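Local structure of metalloregulator ScaR (Streptococcus gordonii, 3HRS) at residues Asp6-Leu11 against Glu47-Lys52; Glu25-Met30 against Pro35-Met40; Arg76-Phe81 against Asp106-Arg111; Ser187-Leu192 against Glu198-Gln203. The protein is a manganese-activated homodimeric repressor of the DtxR/MntR family that probably binds DNA to control transcription. All coordinates share one frame; numbering follows the deposited sequence.

Contact 1 (Asp6-Leu11 against Glu47-Lys52); sequences DYLKCL and EELLIK
Inside the winged-helix DNA-binding domain, Leu8 and Leu11 of helix 4-13 meet Leu49 and Leu50 where the chain passes from helix 34-46 into strand 50-53. Leu8 splits its methyls between the two neighbours: its CD1 lies 3.9 Å from CG of Leu49, and its CD2 stands more loosely, 4.3 Å from CD2 of Leu50. One turn later Leu11, its CG anti to the carbonyl carbon (chi1 -68°), sends CD1 to 3.7 Å from CD2 of Leu50, the two side chains crossing at about a right angle. A Schellman motif ends helix 34-46 just before Leu49. Glu48, with phi of 55°, is its C-prime residue, and Glu48 N and Leu49 N turn back to Leu45 O and Leu44 O. The chain then starts the two-stranded wing, where Ile51 pairs by backbone hydrogen bonds with Leu59. No hydrogen bond links the two segments, and with Leu8 CA and Leu49 CA 8.3 Å apart, contact is left to the leucine branches. Leu67 and Val68 of helix 62-84 also pack on Leu8.

Contact 2 (Glu25-Met30 against Pro35-Met40); sequences EIAQLM and PAVTEM
Ile26 and Ala27 pack against Val37 in a small, buried, wholly apolar contact between helix 23-30 and helix 34-46, the two helices of the helix-turn-helix in the DNA-binding domain. In a helix-turn-helix the second of these is the recognition helix, and here the chain reaches it after a very short connection. Their backbones come close at this point, Ala27 CA lying 6.4 Å from Val37 CA, consistent with the small alanine side chain there. Val37 supplies both of its branches. With chi1 at 167°, its CG1 is anti to the backbone N and its CG2 anti to the carbonyl carbon, which turns both methyls toward Ile26 CG2. No hydrogen bond joins the segments. Behind Ile26 stands Leu11 of helix 4-13, and Val32 of the turn also touches Val37. Ile26 meets the two methyls with its CG2 branch, 3.8 Å from CG2 of Val37 and 4.0 Å from CG1 of Val37; that same Val37 CG2 also rests 3.9 Å from CA of Ala27.

Contact 3 (Arg76-Phe81 against Asp106-Arg111); sequences RLIEVF and DHFVER. With SO4 (sulfate ion), chain C.
Of residues Arg76-Phe81, Leu77 and Ile78 make the contact with residues Asp106-Arg111, while Arg76, just before them, reaches a sulfate ion. The arginine chain is extended from CG to NE, and Arg76 NH2 donates to O4 of the sulfate at 3.2 Å and 168°, the sulfur lying in the guanidinium plane at its edge. This ion, probably from the crystallisation liquor, is also hydrogen-bonded to His158 ND1 and to N of Asp159, a zinc ligand. Arg76 NH1 is engaged separately, by Glu137 and the carbonyl of Thr127. Next, Leu77 places CD1 3.8 Å from CG1 of Val109; the CA atoms of Leu77 and Val109 are the nearest across the segments, 7.3 Å apart. Ile78 starts off beside the second helix rather than at it, but a bend at chi2 of -46° brings its CD1 to the edge of the Phe108 ring, 4.0 Å from CE2. This is the helical metal-binding and dimerisation domain: Glu79 is a known zinc ligand, though no metal occupies the site here, and its side chain packs on His124, another ligand. Phe81 stops short of Asp106-Arg111, packs on Leu112 further along that helix, and meets Phe81 of the second subunit, the ring planes about 45° apart.

Contact 4 (Ser187-Leu192 against Glu198-Gln203); sequences SHLYSL and EIQLAQ
Tyr190, Leu192 and Leu201 lie on the close-packed face of an antiparallel beta hairpin, strands 189-194 and 197-201, in the SH3-like FeoA domain. Tyr190 and Leu201 are a hydrogen-bonded pair: Tyr190 N reaches Leu201 O at 2.9 Å and 164°, and Leu201 N returns to Tyr190 O at 3.0 Å. The same Leu201 O lies at the edge of the Tyr190 ring, in plane. Leu192 N bonds Ile199 O at 3.1 Å, whereas the return bond from Ile199 N to Leu192 O is weak, bent to 127°. CD1 of Leu192 lies 3.6 Å from CD1 of Leu201. Ile199 CG2, set between its own N and carbonyl carbon, meets CB of Leu192 at 3.6 Å, while the end of Ile199 leads away. The other face is looser. Ser191 and Gln200 form the non-hydrogen-bonded pair there, Ser191 OG standing 3.8 Å from Gln200 OE1 without a bond, and Gln200 is exposed. Backbone bonds thus fix the register, and the packing of both leucines on Leu143, and of Leu192 on Ile178 of strand 177-184, is consistent with a buried apolar side.

Overall arrangement
Contacts 1 and 2 belong to one compact unit, the DNA-binding domain, their centres 11 Å apart. They touch directly: Leu11 CD2 lies 3.4 Å from Ile26 CD1, and Cys10 SG 3.5 Å from Leu29 CD2, so helix 4-13, part of contact 1, also packs on helix 23-30 of contact 2. Contact 3 is in the next domain, centred 23 Å from contact 1, with about 7 Å between nearest atoms; helix 62-84 runs from contact 1 to contact 3 and carries Glu79 of the zinc site. Contact 4 stands apart in the FeoA domain, its centre 36 Å from that of contact 3. Asp159, a zinc ligand in the FeoA part of the chain, nevertheless comes about 9 Å from Ile78 between side chains, and the sulfate links its N to Arg76 NH2.

Contact 1 (Asp6-Leu11 against Glu47-Lys52)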
loop_
_atom_site.group_PDB
_atom_site.type_symbol
_atom_site.label_atom_id
_atom_site.label_comp_id
_atom_site.label_asym_id
_atom_site.label_seq_id
_atom_site.Cartn_x
_atom_site.Cartn_y
_atom_site.Cartn_z
ATOM N N ASP A 6 -8.900 15.929 -2.514
ATOM C CA ASP A 6 -9.305 15.834 -3.917
ATOM C C ASP A 6 -9.813 17.167 -4.404
ATOM O O ASP A 6 -9.772 17.469 -5.585
ATOM C CB ASP A 6 -10.407 14.801 -4.107
ATOM C CG ASP A 6 -9.965 13.416 -3.752
ATOM O OD1 ASP A 6 -10.816 12.650 -3.256
ATOM O OD2 ASP A 6 -8.774 13.095 -3.964
ATOM N N TYR A 7 -10.314 17.966 -3.482
ATOM C CA TYR A 7 -10.769 19.288 -3.846
ATOM C C TYR A 7 -9.572 20.204 -4.084
ATOM O O TYR A 7 -9.521 20.914 -5.082
ATOM C CB TYR A 7 -11.672 19.847 -2.749
ATOM C CG TYR A 7 -13.125 19.461 -2.875
ATOM C CD1 TYR A 7 -13.620 18.332 -2.251
ATOM C CD2 TYR A 7 -14.004 20.246 -3.600
ATOM C CE1 TYR A 7 -14.957 17.987 -2.359
ATOM C CE2 TYR A 7 -15.334 19.913 -3.714
ATOM C CZ TYR A 7 -15.809 18.782 -3.095
ATOM O OH TYR A 7 -17.142 18.454 -3.212
ATOM N N LEU A 8 -8.611 20.184 -3.162
ATOM C CA LEU A 8 -7.445 21.057 -3.247
ATOM C C LEU A 8 -6.679 20.770 -4.510
ATOM O O LEU A 8 -6.170 21.699 -5.135
ATOM C CB LEU A 8 -6.495 20.887 -2.057
ATOM C CG LEU A 8 -6.515 21.951 -0.957
ATOM C CD1 LEU A 8 -5.173 21.933 -0.263
ATOM C CD2 LEU A 8 -6.807 23.349 -1.502
ATOM N N LYS A 9 -6.577 19.491 -4.884
ATOM C CA LYS A 9 -5.894 19.155 -6.129
ATOM C C LYS A 9 -6.630 19.892 -7.244
ATOM O O LYS A 9 -6.041 20.707 -7.957
ATOM C CB LYS A 9 -5.898 17.654 -6.384
ATOM C CG LYS A 9 -4.688 17.147 -7.152
ATOM C CD LYS A 9 -4.905 17.150 -8.662
ATOM C CE LYS A 9 -5.524 15.841 -9.142
ATOM N NZ LYS A 9 -4.557 14.700 -9.280
ATOM N N CYS A 10 -7.927 19.616 -7.363
ATOM C CA CYS A 10 -8.778 20.269 -8.347
ATOM C C CYS A 10 -8.549 21.790 -8.389
ATOM O O CYS A 10 -8.003 22.326 -9.346
ATOM C CB CYS A 10 -10.245 19.938 -8.061
ATOM S SG CYS A 10 -11.439 20.981 -8.931
ATOM N N LEU A 11 -8.959 22.475 -7.338
ATOM C CA LEU A 11 -8.758 23.906 -7.227
ATOM C C LEU A 11 -7.362 24.324 -7.632
ATOM O O LEU A 11 -7.161 25.405 -8.181
ATOM C CB LEU A 11 -8.987 24.329 -5.779
ATOM C CG LEU A 11 -10.451 24.176 -5.429
ATOM C CD1 LEU A 11 -10.603 24.023 -3.941
ATOM C CD2 LEU A 11 -11.169 25.396 -5.944
ATOM N N GLU A 47 -10.012 25.713 7.476
ATOM C CA GLU A 47 -8.699 25.118 7.716
ATOM C C GLU A 47 -7.574 26.005 7.176
ATOM O O GLU A 47 -6.398 25.643 7.188
ATOM C CB GLU A 47 -8.622 23.718 7.149
ATOM C CG GLU A 47 -9.282 22.672 8.028
ATOM C CD GLU A 47 -8.817 21.267 7.696
ATOM O OE1 GLU A 47 -9.684 20.365 7.604
ATOM O OE2 GLU A 47 -7.590 21.066 7.519
ATOM N N GLU A 48 -7.948 27.191 6.724
ATOM C CA GLU A 48 -6.972 28.152 6.251
ATOM C C GLU A 48 -6.081 27.555 5.146
ATOM O O GLU A 48 -4.921 27.935 5.007
ATOM C CB GLU A 48 -6.167 28.688 7.432
ATOM C CG GLU A 48 -7.068 29.206 8.532
ATOM C CD GLU A 48 -6.306 29.671 9.771
ATOM O OE1 GLU A 48 -5.196 29.130 10.027
ATOM O OE2 GLU A 48 -6.819 30.574 10.490
ATOM N N LEU A 49 -6.646 26.633 4.363
ATOM C CA LEU A 49 -6.007 26.129 3.139
ATOM C C LEU A 49 -6.142 27.117 1.972
ATOM O O LEU A 49 -5.239 27.242 1.154
ATOM C CB LEU A 49 -6.611 24.786 2.735
ATOM C CG LEU A 49 -5.903 23.534 3.230
ATOM C CD1 LEU A 49 -4.926 23.842 4.348
ATOM C CD2 LEU A 49 -6.922 22.468 3.642
ATOM N N LEU A 50 -7.275 27.809 1.886
ATOM C CA LEU A 50 -7.414 28.886 0.914
ATOM C C LEU A 50 -8.166 30.078 1.497
ATOM O O LEU A 50 -8.801 29.955 2.544
ATOM C CB LEU A 50 -8.069 28.375 -0.372
ATOM C CG LEU A 50 -9.028 27.205 -0.191
ATOM C CD1 LEU A 50 -10.183 27.677 0.613
ATOM C CD2 LEU A 50 -9.505 26.645 -1.529
ATOM N N ILE A 51 -8.064 31.232 0.836
ATOM C CA ILE A 51 -8.881 32.409 1.156
ATOM C C ILE A 51 -9.650 32.894 -0.086
ATOM O O ILE A 51 -9.221 32.657 -1.222
ATOM C CB ILE A 51 -7.996 33.557 1.583
ATOM C CG1 ILE A 51 -7.153 34.011 0.379
ATOM C CG2 ILE A 51 -7.146 33.162 2.808
ATOM C CD1 ILE A 51 -5.909 34.814 0.739
ATOM N N LYS A 52 -10.780 33.567 0.112
ATOM C CA LYS A 52 -11.510 34.146 -1.023
ATOM C C LYS A 52 -10.679 35.252 -1.675
ATOM O O LYS A 52 -9.895 35.919 -1.014
ATOM C CB LYS A 52 -12.870 34.715 -0.593
ATOM C CG LYS A 52 -14.018 33.708 -0.528
ATOM C CD LYS A 52 -15.078 34.161 0.485
ATOM C CE LYS A 52 -16.435 33.490 0.270
ATOM N NZ LYS A 52 -17.255 34.175 -0.788
#

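Contact 2 (Glu25-Met30 against Pro35-Met40)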
loop_
_atom_site.group_PDB
_atom_site.type_symbol
_atom_site.label_atom_id
_atom_site.label_comp_id
_atom_site.label_asym_id
_atom_site.label_seq_id
_atom_site.Cartn_x
_atom_site.Cartn_y
_atom_site.Cartn_z
ATOM N N GLU A 25 -17.995 25.523 -11.636
ATOM C CA GLU A 25 -16.842 24.820 -12.182
ATOM C C GLU A 25 -16.332 23.759 -11.226
ATOM O O GLU A 25 -16.024 22.637 -11.637
ATOM C CB GLU A 25 -15.722 25.795 -12.544
ATOM C CG GLU A 25 -15.570 26.011 -14.042
ATOM C CD GLU A 25 -14.245 26.654 -14.403
ATOM O OE1 GLU A 25 -13.685 26.324 -15.480
ATOM O OE2 GLU A 25 -13.766 27.478 -13.594
ATOM N N ILE A 26 -16.245 24.116 -9.950
ATOM C CA ILE A 26 -15.873 23.149 -8.934
ATOM C C ILE A 26 -16.887 22.015 -8.898
ATOM O O ILE A 26 -16.521 20.852 -8.783
ATOM C CB ILE A 26 -15.760 23.799 -7.545
ATOM C CG1 ILE A 26 -14.531 24.710 -7.487
ATOM C CG2 ILE A 26 -15.675 22.727 -6.461
ATOM C CD1 ILE A 26 -14.511 25.647 -6.308
ATOM N N ALA A 27 -18.163 22.353 -9.001
ATOM C CA ALA A 27 -19.196 21.332 -9.000
ATOM C C ALA A 27 -19.048 20.462 -10.241
ATOM O O ALA A 27 -19.266 19.253 -10.194
ATOM C CB ALA A 27 -20.564 21.964 -8.963
ATOM N N GLN A 28 -18.656 21.093 -11.343
ATOM C CA GLN A 28 -18.474 20.400 -12.607
ATOM C C GLN A 28 -17.308 19.422 -12.557
ATOM O O GLN A 28 -17.463 18.238 -12.867
ATOM C CB GLN A 28 -18.226 21.401 -13.729
ATOM C CG GLN A 28 -19.482 21.909 -14.405
ATOM C CD GLN A 28 -19.169 22.834 -15.561
ATOM O OE1 GLN A 28 -18.032 23.291 -15.720
ATOM N NE2 GLN A 28 -20.178 23.116 -16.379
ATOM N N LEU A 29 -16.138 19.922 -12.176
ATOM C CA LEU A 29 -14.930 19.111 -12.180
ATOM C C LEU A 29 -15.036 17.959 -11.192
ATOM O O LEU A 29 -14.526 16.868 -11.449
ATOM C CB LEU A 29 -13.697 19.958 -11.850
ATOM C CG LEU A 29 -12.961 20.712 -12.962
ATOM C CD1 LEU A 29 -13.845 21.776 -13.600
ATOM C CD2 LEU A 29 -11.673 21.330 -12.411
ATOM N N MET A 30 -15.700 18.205 -10.068
ATOM C CA MET A 30 -15.760 17.235 -8.981
ATOM C C MET A 30 -16.952 16.294 -9.115
ATOM O O MET A 30 -17.012 15.255 -8.452
ATOM C CB MET A 30 -15.838 17.967 -7.642
ATOM C CG MET A 30 -14.685 18.920 -7.381
ATOM S SD MET A 30 -13.142 18.018 -7.249
ATOM C CE MET A 30 -13.594 16.817 -6.004
ATOM N N PRO A 35 -24.539 22.254 -2.913
ATOM C CA PRO A 35 -24.476 22.369 -1.449
ATOM C C PRO A 35 -23.321 21.572 -0.836
ATOM O O PRO A 35 -22.909 21.883 0.284
ATOM C CB PRO A 35 -25.817 21.792 -0.989
ATOM C CG PRO A 35 -26.724 22.001 -2.127
ATOM C CD PRO A 35 -25.876 21.834 -3.364
ATOM N N ALA A 36 -22.817 20.563 -1.545
ATOM C CA ALA A 36 -21.625 19.832 -1.105
ATOM C C ALA A 36 -20.371 20.689 -1.292
ATOM O O ALA A 36 -19.510 20.745 -0.413
ATOM C CB ALA A 36 -21.489 18.511 -1.858
ATOM N N VAL A 37 -20.275 21.343 -2.447
ATOM C CA VAL A 37 -19.242 22.340 -2.695
ATOM C C VAL A 37 -19.244 23.390 -1.586
ATOM O O VAL A 37 -18.250 23.572 -0.884
ATOM C CB VAL A 37 -19.463 23.056 -4.050
ATOM C CG1 VAL A 37 -18.580 24.292 -4.166
ATOM C CG2 VAL A 37 -19.206 22.100 -5.206
ATOM N N THR A 38 -20.375 24.079 -1.441
ATOM C CA THR A 38 -20.516 25.142 -0.455
ATOM C C THR A 38 -20.063 24.652 0.910
ATOM O O THR A 38 -19.502 25.405 1.705
ATOM C CB THR A 38 -21.972 25.659 -0.379
ATOM O OG1 THR A 38 -22.285 26.393 -1.570
ATOM C CG2 THR A 38 -22.147 26.580 0.804
ATOM N N GLU A 39 -20.292 23.372 1.166
ATOM C CA GLU A 39 -19.903 22.773 2.433
ATOM C C GLU A 39 -18.404 22.499 2.531
ATOM O O GLU A 39 -17.818 22.597 3.607
ATOM C CB GLU A 39 -20.704 21.493 2.689
ATOM C CG GLU A 39 -21.946 21.737 3.531
ATOM C CD GLU A 39 -21.603 22.368 4.878
ATOM O OE1 GLU A 39 -21.847 23.587 5.046
ATOM O OE2 GLU A 39 -21.076 21.648 5.763
ATOM N N MET A 40 -17.791 22.161 1.406
ATOM C CA MET A 40 -16.377 21.812 1.378
ATOM C C MET A 40 -15.520 23.072 1.464
ATOM O O MET A 40 -14.598 23.154 2.266
ATOM C CB MET A 40 -16.072 21.016 0.107
ATOM C CG MET A 40 -14.649 20.529 -0.033
ATOM S SD MET A 40 -14.109 19.426 1.277
ATOM C CE MET A 40 -13.025 20.536 2.132
#

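Contact 3 (Arg76-Phe81 against Asp106-Arg111)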
loop_
_atom_site.group_PDB
_atom_site.type_symbol
_atom_site.label_atom_id
_atom_site.label_comp_id
_atom_site.label_asym_id
_atom_site.label_seq_id
_atom_site.Cartn_x
_atom_site.Cartn_y
_atom_site.Cartn_z
ATOM N N ARG A 76 2.628 10.755 -7.145
ATOM C CA ARG A 76 3.714 10.471 -8.068
ATOM C C ARG A 76 4.718 9.420 -7.552
ATOM O O ARG A 76 5.243 8.649 -8.330
ATOM C CB ARG A 76 4.411 11.751 -8.553
ATOM C CG ARG A 76 3.509 12.555 -9.464
ATOM C CD ARG A 76 3.853 14.049 -9.575
ATOM N NE ARG A 76 2.845 14.705 -10.408
ATOM C CZ ARG A 76 2.912 15.960 -10.847
ATOM N NH1 ARG A 76 3.953 16.732 -10.551
ATOM N NH2 ARG A 76 1.928 16.442 -11.596
ATOM N N LEU A 77 5.010 9.367 -6.260
ATOM C CA LEU A 77 5.907 8.302 -5.832
ATOM C C LEU A 77 5.229 6.910 -5.933
ATOM O O LEU A 77 5.846 5.953 -6.362
ATOM C CB LEU A 77 6.492 8.559 -4.454
ATOM C CG LEU A 77 7.472 9.722 -4.285
ATOM C CD1 LEU A 77 7.623 10.124 -2.800
ATOM C CD2 LEU A 77 8.781 9.334 -4.819
ATOM N N ILE A 78 3.952 6.816 -5.587
ATOM C CA ILE A 78 3.218 5.575 -5.797
ATOM C C ILE A 78 3.214 5.251 -7.295
ATOM O O ILE A 78 3.378 4.105 -7.707
ATOM C CB ILE A 78 1.760 5.652 -5.280
ATOM C CG1 ILE A 78 1.709 5.870 -3.757
ATOM C CG2 ILE A 78 1.034 4.390 -5.567
ATOM C CD1 ILE A 78 2.644 4.972 -3.009
ATOM N N GLU A 79 3.026 6.263 -8.123
ATOM C CA GLU A 79 3.032 6.014 -9.557
ATOM C C GLU A 79 4.359 5.371 -9.923
ATOM O O GLU A 79 4.368 4.267 -10.441
ATOM C CB GLU A 79 2.820 7.294 -10.347
ATOM C CG GLU A 79 2.957 7.116 -11.839
ATOM C CD GLU A 79 1.632 6.872 -12.510
ATOM O OE1 GLU A 79 1.636 6.553 -13.727
ATOM O OE2 GLU A 79 0.591 7.013 -11.818
ATOM N N VAL A 80 5.468 6.067 -9.635
ATOM C CA VAL A 80 6.813 5.559 -9.884
ATOM C C VAL A 80 7.027 4.171 -9.298
ATOM O O VAL A 80 7.632 3.335 -9.931
ATOM C CB VAL A 80 7.896 6.435 -9.266
ATOM C CG1 VAL A 80 9.262 5.687 -9.259
ATOM C CG2 VAL A 80 7.999 7.750 -10.015
ATOM N N PHE A 81 6.555 3.918 -8.086
ATOM C CA PHE A 81 6.755 2.589 -7.520
ATOM C C PHE A 81 6.004 1.532 -8.335
ATOM O O PHE A 81 6.574 0.534 -8.707
ATOM C CB PHE A 81 6.372 2.529 -6.027
ATOM C CG PHE A 81 6.366 1.130 -5.444
ATOM C CD1 PHE A 81 7.553 0.491 -5.118
ATOM C CD2 PHE A 81 5.164 0.467 -5.195
ATOM C CE1 PHE A 81 7.543 -0.796 -4.550
ATOM C CE2 PHE A 81 5.141 -0.816 -4.621
ATOM C CZ PHE A 81 6.326 -1.448 -4.299
ATOM N N ASP A 106 1.791 8.910 5.413
ATOM C CA ASP A 106 2.936 9.723 5.029
ATOM C C ASP A 106 4.303 9.082 5.337
ATOM O O ASP A 106 5.285 9.336 4.646
ATOM C CB ASP A 106 2.810 11.123 5.599
ATOM C CG ASP A 106 1.695 11.906 4.929
ATOM O OD1 ASP A 106 1.115 11.373 3.947
ATOM O OD2 ASP A 106 1.402 13.042 5.373
ATOM N N HIS A 107 4.364 8.227 6.343
ATOM C CA HIS A 107 5.617 7.558 6.659
ATOM C C HIS A 107 5.936 6.492 5.592
ATOM O O HIS A 107 7.108 6.240 5.270
ATOM C CB HIS A 107 5.550 6.951 8.068
ATOM C CG HIS A 107 6.724 6.088 8.429
ATOM N ND1 HIS A 107 6.626 4.714 8.558
ATOM C CD2 HIS A 107 8.008 6.401 8.730
ATOM C CE1 HIS A 107 7.803 4.219 8.901
ATOM N NE2 HIS A 107 8.660 5.221 9.015
ATOM N N PHE A 108 4.895 5.859 5.062
ATOM C CA PHE A 108 5.071 4.936 3.954
ATOM C C PHE A 108 5.677 5.740 2.804
ATOM O O PHE A 108 6.670 5.360 2.212
ATOM C CB PHE A 108 3.722 4.329 3.534
ATOM C CG PHE A 108 3.830 3.319 2.422
ATOM C CD1 PHE A 108 3.999 1.956 2.708
ATOM C CD2 PHE A 108 3.770 3.721 1.087
ATOM C CE1 PHE A 108 4.100 1.007 1.681
ATOM C CE2 PHE A 108 3.876 2.781 0.042
ATOM C CZ PHE A 108 4.038 1.426 0.339
ATOM N N VAL A 109 5.082 6.884 2.515
ATOM C CA VAL A 109 5.522 7.658 1.384
ATOM C C VAL A 109 6.959 8.107 1.572
ATOM O O VAL A 109 7.746 8.073 0.640
ATOM C CB VAL A 109 4.564 8.822 1.103
ATOM C CG1 VAL A 109 5.044 9.656 -0.049
ATOM C CG2 VAL A 109 3.193 8.267 0.776
ATOM N N GLU A 110 7.334 8.469 2.783
ATOM C CA GLU A 110 8.719 8.872 3.000
ATOM C C GLU A 110 9.681 7.711 2.799
ATOM O O GLU A 110 10.694 7.862 2.126
ATOM C CB GLU A 110 8.920 9.528 4.366
ATOM C CG GLU A 110 9.244 11.010 4.280
ATOM C CD GLU A 110 8.265 11.789 3.399
ATOM O OE1 GLU A 110 7.038 11.546 3.465
ATOM O OE2 GLU A 110 8.728 12.665 2.643
ATOM N N ARG A 111 9.371 6.550 3.359
ATOM C CA ARG A 111 10.261 5.403 3.162
ATOM C C ARG A 111 10.349 5.034 1.663
ATOM O O ARG A 111 11.443 4.836 1.121
ATOM C CB ARG A 111 9.800 4.214 4.004
ATOM C CG ARG A 111 9.609 4.533 5.488
ATOM C CD ARG A 111 10.824 5.203 6.072
ATOM N NE ARG A 111 12.023 4.428 5.801
ATOM C CZ ARG A 111 13.218 4.676 6.327
ATOM N NH1 ARG A 111 13.383 5.689 7.174
ATOM N NH2 ARG A 111 14.252 3.902 6.011
HETATM S S SO4 C . -1.032 15.857 -13.685
HETATM O O1 SO4 C . 0.070 16.025 -14.641
HETATM O O2 SO4 C . -1.296 17.156 -13.074
HETATM O O3 SO4 C . -2.257 15.395 -14.353
HETATM O O4 SO4 C . -0.636 14.890 -12.647
#

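Contact 4 (Ser187-Leu192 against Glu198-Gln203)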
loop_
_atom_site.group_PDB
_atom_site.type_symbol
_atom_site.label_atom_id
_atom_site.label_comp_id
_atom_site.label_asym_id
_atom_site.label_seq_id
_atom_site.Cartn_x
_atom_site.Cartn_y
_atom_site.Cartn_z
ATOM N N SER A 187 -8.650 25.676 -39.106
ATOM C CA SER A 187 -8.735 24.237 -38.853
ATOM C C SER A 187 -9.029 24.011 -37.371
ATOM O O SER A 187 -9.704 23.055 -36.989
ATOM C CB SER A 187 -7.408 23.564 -39.244
ATOM O OG SER A 187 -7.565 22.211 -39.642
ATOM N N HIS A 188 -8.521 24.922 -36.547
ATOM C CA HIS A 188 -8.605 24.810 -35.099
ATOM C C HIS A 188 -7.826 23.597 -34.615
ATOM O O HIS A 188 -8.081 23.081 -33.530
ATOM C CB HIS A 188 -10.064 24.750 -34.636
ATOM C CG HIS A 188 -10.624 26.077 -34.218
ATOM N ND1 HIS A 188 -10.995 27.052 -35.121
ATOM C CD2 HIS A 188 -10.885 26.587 -32.989
ATOM C CE1 HIS A 188 -11.453 28.104 -34.467
ATOM N NE2 HIS A 188 -11.400 27.847 -33.172
ATOM N N LEU A 189 -6.867 23.150 -35.420
ATOM C CA LEU A 189 -6.097 21.955 -35.090
ATOM C C LEU A 189 -4.612 22.210 -34.871
ATOM O O LEU A 189 -4.056 23.224 -35.298
ATOM C CB LEU A 189 -6.266 20.887 -36.170
ATOM C CG LEU A 189 -7.706 20.502 -36.494
ATOM C CD1 LEU A 189 -7.725 19.431 -37.578
ATOM C CD2 LEU A 189 -8.445 20.040 -35.235
ATOM N N TYR A 190 -3.978 21.266 -34.189
ATOM C CA TYR A 190 -2.535 21.259 -34.061
ATOM C C TYR A 190 -1.994 20.083 -34.855
ATOM O O TYR A 190 -2.500 18.964 -34.761
ATOM C CB TYR A 190 -2.126 21.174 -32.590
ATOM C CG TYR A 190 -2.534 22.390 -31.789
ATOM C CD1 TYR A 190 -1.611 23.383 -31.471
ATOM C CD2 TYR A 190 -3.843 22.552 -31.361
ATOM C CE1 TYR A 190 -1.985 24.503 -30.745
ATOM C CE2 TYR A 190 -4.226 23.660 -30.631
ATOM C CZ TYR A 190 -3.296 24.634 -30.326
ATOM O OH TYR A 190 -3.691 25.743 -29.606
ATOM N N SER A 191 -0.974 20.348 -35.658
ATOM C CA SER A 191 -0.384 19.321 -36.500
ATOM C C SER A 191 0.917 18.807 -35.892
ATOM O O SER A 191 1.800 19.584 -35.526
ATOM C CB SER A 191 -0.144 19.875 -37.907
ATOM O OG SER A 191 -1.259 20.633 -38.355
ATOM N N LEU A 192 1.032 17.491 -35.775
ATOM C CA LEU A 192 2.239 16.899 -35.217
ATOM C C LEU A 192 2.781 15.803 -36.119
ATOM O O LEU A 192 2.029 15.153 -36.845
ATOM C CB LEU A 192 1.978 16.333 -33.812
ATOM C CG LEU A 192 1.718 17.362 -32.710
ATOM C CD1 LEU A 192 1.288 16.701 -31.406
ATOM C CD2 LEU A 192 2.939 18.233 -32.496
ATOM N N GLU A 198 1.592 11.745 -39.658
ATOM C CA GLU A 198 0.876 12.972 -39.330
ATOM C C GLU A 198 -0.289 12.674 -38.399
ATOM O O GLU A 198 -0.849 11.578 -38.419
ATOM C CB GLU A 198 0.385 13.671 -40.598
ATOM C CG GLU A 198 0.035 15.141 -40.412
ATOM C CD GLU A 198 -0.072 15.886 -41.740
ATOM O OE1 GLU A 198 -0.013 17.135 -41.736
ATOM O OE2 GLU A 198 -0.210 15.224 -42.792
ATOM N N ILE A 199 -0.649 13.655 -37.581
ATOM C CA ILE A 199 -1.683 13.463 -36.584
ATOM C C ILE A 199 -2.236 14.826 -36.167
ATOM O O ILE A 199 -1.491 15.805 -36.086
ATOM C CB ILE A 199 -1.107 12.702 -35.380
ATOM C CG1 ILE A 199 -2.226 12.105 -34.528
ATOM C CG2 ILE A 199 -0.202 13.608 -34.558
ATOM C CD1 ILE A 199 -1.725 11.216 -33.410
ATOM N N GLN A 200 -3.542 14.896 -35.918
ATOM C CA GLN A 200 -4.181 16.173 -35.604
ATOM C C GLN A 200 -4.818 16.200 -34.208
ATOM O O GLN A 200 -5.717 15.415 -33.916
ATOM C CB GLN A 200 -5.252 16.483 -36.649
ATOM C CG GLN A 200 -5.000 15.860 -38.019
ATOM C CD GLN A 200 -3.987 16.629 -38.834
ATOM O OE1 GLN A 200 -3.867 17.850 -38.705
ATOM N NE2 GLN A 200 -3.249 15.919 -39.686
ATOM N N LEU A 201 -4.365 17.105 -33.343
ATOM C CA LEU A 201 -4.966 17.222 -32.015
ATOM C C LEU A 201 -5.854 18.452 -31.922
ATOM O O LEU A 201 -5.568 19.497 -32.509
ATOM C CB LEU A 201 -3.914 17.318 -30.909
ATOM C CG LEU A 201 -2.586 16.564 -30.895
ATOM C CD1 LEU A 201 -1.804 17.015 -29.661
ATOM C CD2 LEU A 201 -2.779 15.048 -30.911
ATOM N N ALA A 202 -6.930 18.321 -31.161
ATOM C CA ALA A 202 -7.787 19.449 -30.862
ATOM C C ALA A 202 -7.180 20.294 -29.747
ATOM O O ALA A 202 -6.221 19.889 -29.091
ATOM C CB ALA A 202 -9.169 18.962 -30.465
ATOM N N GLN A 203 -7.750 21.471 -29.532
ATOM C CA GLN A 203 -7.293 22.358 -28.471
ATOM C C GLN A 203 -7.288 21.699 -27.080
ATOM O O GLN A 203 -6.297 21.775 -26.363
ATOM C CB GLN A 203 -8.127 23.643 -28.461
ATOM C CG GLN A 203 -7.591 24.745 -27.555
ATOM C CD GLN A 203 -7.993 24.570 -26.098
ATOM O OE1 GLN A 203 -8.921 23.825 -25.777
ATOM N NE2 GLN A 203 -7.294 25.268 -25.208
#